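PDB 4GLJ: RsfP from Uncultured bacterium, which probably catalyses the phosphate-dependent cleavage of methylthioadenosine and binds the dye rhodamine B. Local coordinates for residues Arg34-Glu39 against Asp47-Gly52. Residues are numbered along the deposited sequence; the frame is centred on the assembly and turned at random.
Sequences RSVKIE and DDIVLG
R34 O accepts L51 N at 2.8 Å, a nearly straight bond (172° at the hydrogen), and the CA hydrogen of V50 adds a softer contact to the same oxygen. V36 N repeats the grip on I49 O, while the return bond from I49 N is weak, and the ladder then gives way to water: one molecule accepts from I38 N and donates to V36 O. Beyond the last bridge K37, bent at chi3 and again at chi4 (-45°), brings NZ to the syn lone pair of D48 OD1, closing a salt bridge of 2.9 Å between NZ and OD1. On the face of R34, V36, I49 and L51, V36 CG1 meets L51 CD1 at 3.9 Å; I38, beyond the strand, sets its CD1 against I49 CD1. R34 bends at chi2 (-94°), which turns CD aside toward L51 O; L51 CB lies over one guanidinium face, toward its rim, 3.7 Å from NE, while NH1 hydrogen-bonds to N32 O and NH2 forms a salt bridge with E53 OE2. An alanine at R34 would probably uncover L51 CB and leave E53 without its positive mate. These strands illustrate antiparallel alternation: hydrogen-bonded R34-L51 and V36-I49 flank non-hydrogen-bonded S35-V50, as strand 33-36 joins 49-54, itself paired with 57-63 in the phosphorylase fold's mixed sheet.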
loop_
_atom_site.group_PDB
_atom_site.type_symbol
_atom_site.label_atom_id
_atom_site.label_comp_id
_atom_site.label_asym_id
_atom_site.label_seq_id
_atom_site.Cartn_x
_atom_site.Cartn_y
_atom_site.Cartn_z
ATOM N N ARG A 34 -16.296 -10.861 -33.963
ATOM C CA ARG A 34 -17.494 -11.337 -33.248
ATOM C C ARG A 34 -17.218 -11.148 -31.766
ATOM O O ARG A 34 -16.043 -11.286 -31.334
ATOM C CB ARG A 34 -17.842 -12.813 -33.574
ATOM C CG ARG A 34 -16.817 -13.873 -33.118
ATOM C CD ARG A 34 -15.844 -14.187 -34.240
ATOM N NE ARG A 34 -14.939 -15.305 -33.996
ATOM C CZ ARG A 34 -13.863 -15.532 -34.744
ATOM N NH1 ARG A 34 -13.581 -14.726 -35.743
ATOM N NH2 ARG A 34 -13.054 -16.554 -34.494
ATOM N N SER A 35 -18.243 -10.785 -31.003
ATOM C CA SER A 35 -18.064 -10.482 -29.580
ATOM C C SER A 35 -18.524 -11.651 -28.728
ATOM O O SER A 35 -19.530 -12.281 -29.044
ATOM C CB SER A 35 -18.886 -9.266 -29.196
ATOM O OG SER A 35 -18.285 -8.098 -29.688
ATOM N N VAL A 36 -17.819 -11.937 -27.639
ATOM C CA VAL A 36 -18.295 -12.985 -26.743
ATOM C C VAL A 36 -18.402 -12.393 -25.334
ATOM O O VAL A 36 -17.498 -11.647 -24.893
ATOM C CB VAL A 36 -17.437 -14.279 -26.795
ATOM C CG1 VAL A 36 -17.518 -14.911 -28.196
ATOM C CG2 VAL A 36 -15.998 -13.988 -26.429
ATOM N N LYS A 37 -19.533 -12.657 -24.681
ATOM C CA LYS A 37 -19.724 -12.281 -23.288
ATOM C C LYS A 37 -19.351 -13.527 -22.512
ATOM O O LYS A 37 -19.873 -14.594 -22.770
ATOM C CB LYS A 37 -21.184 -11.889 -22.998
ATOM C CG LYS A 37 -21.343 -11.051 -21.719
ATOM C CD LYS A 37 -22.819 -10.754 -21.407
ATOM C CE LYS A 37 -23.295 -9.460 -22.075
ATOM N NZ LYS A 37 -22.264 -8.385 -21.867
ATOM N N ILE A 38 -18.376 -13.411 -21.633
ATOM C CA ILE A 38 -17.895 -14.556 -20.872
ATOM C C ILE A 38 -18.289 -14.291 -19.409
ATOM O O ILE A 38 -18.007 -13.209 -18.902
ATOM C CB ILE A 38 -16.379 -14.707 -21.058
ATOM C CG1 ILE A 38 -16.080 -15.056 -22.520
ATOM C CG2 ILE A 38 -15.832 -15.758 -20.093
ATOM C CD1 ILE A 38 -14.630 -15.005 -22.923
ATOM N N GLU A 39 -18.959 -15.239 -18.752
ATOM C CA GLU A 39 -19.207 -15.141 -17.320
ATOM C C GLU A 39 -17.988 -15.712 -16.600
ATOM O O GLU A 39 -17.323 -16.629 -17.127
ATOM C CB GLU A 39 -20.446 -15.915 -16.929
ATOM C CG GLU A 39 -21.722 -15.574 -17.727
ATOM C CD GLU A 39 -22.461 -14.331 -17.209
ATOM O OE1 GLU A 39 -21.788 -13.313 -16.868
ATOM O OE2 GLU A 39 -23.727 -14.375 -17.141
ATOM N N ASP A 47 -15.274 -5.593 -20.769
ATOM C CA ASP A 47 -16.207 -5.435 -21.891
ATOM C C ASP A 47 -16.305 -6.820 -22.535
ATOM O O ASP A 47 -15.506 -7.709 -22.193
ATOM C CB ASP A 47 -15.554 -4.444 -22.860
ATOM C CG ASP A 47 -16.445 -4.024 -24.013
ATOM O OD1 ASP A 47 -17.688 -4.276 -24.009
ATOM O OD2 ASP A 47 -15.849 -3.434 -24.968
ATOM N N ASP A 48 -17.237 -7.004 -23.473
ATOM C CA ASP A 48 -17.257 -8.211 -24.299
ATOM C C ASP A 48 -15.896 -8.361 -24.976
ATOM O O ASP A 48 -15.306 -7.386 -25.390
ATOM C CB ASP A 48 -18.343 -8.092 -25.369
ATOM C CG ASP A 48 -19.748 -8.098 -24.789
ATOM O OD1 ASP A 48 -19.942 -8.451 -23.599
ATOM O OD2 ASP A 48 -20.676 -7.756 -25.524
ATOM N N ILE A 49 -15.338 -9.559 -24.966
ATOM C CA ILE A 49 -14.121 -9.822 -25.673
ATOM C C ILE A 49 -14.401 -9.952 -27.187
ATOM O O ILE A 49 -15.350 -10.651 -27.618
ATOM C CB ILE A 49 -13.481 -11.050 -25.037
ATOM C CG1 ILE A 49 -12.931 -10.625 -23.658
ATOM C CG2 ILE A 49 -12.366 -11.637 -25.903
ATOM C CD1 ILE A 49 -12.904 -11.784 -22.711
ATOM N N VAL A 50 -13.645 -9.194 -27.980
ATOM C CA VAL A 50 -13.751 -9.297 -29.456
ATOM C C VAL A 50 -12.758 -10.356 -30.013
ATOM O O VAL A 50 -11.561 -10.358 -29.699
ATOM C CB VAL A 50 -13.526 -7.960 -30.201
ATOM C CG1 VAL A 50 -13.630 -8.168 -31.728
ATOM C CG2 VAL A 50 -14.573 -6.911 -29.831
ATOM N N LEU A 51 -13.287 -11.281 -30.792
ATOM C CA LEU A 51 -12.480 -12.281 -31.503
ATOM C C LEU A 51 -12.477 -11.977 -32.991
ATOM O O LEU A 51 -13.497 -11.638 -33.584
ATOM C CB LEU A 51 -12.969 -13.712 -31.253
ATOM C CG LEU A 51 -12.897 -14.112 -29.770
ATOM C CD1 LEU A 51 -13.892 -15.226 -29.514
ATOM C CD2 LEU A 51 -11.505 -14.563 -29.415
ATOM N N GLY A 52 -11.306 -12.095 -33.590
ATOM C CA GLY A 52 -11.201 -11.863 -35.013
ATOM C C GLY A 52 -9.897 -12.470 -35.466
ATOM O O GLY A 52 -9.111 -12.943 -34.625
HETATM O O HOH W 1 -16.889 -10.756 -21.775
#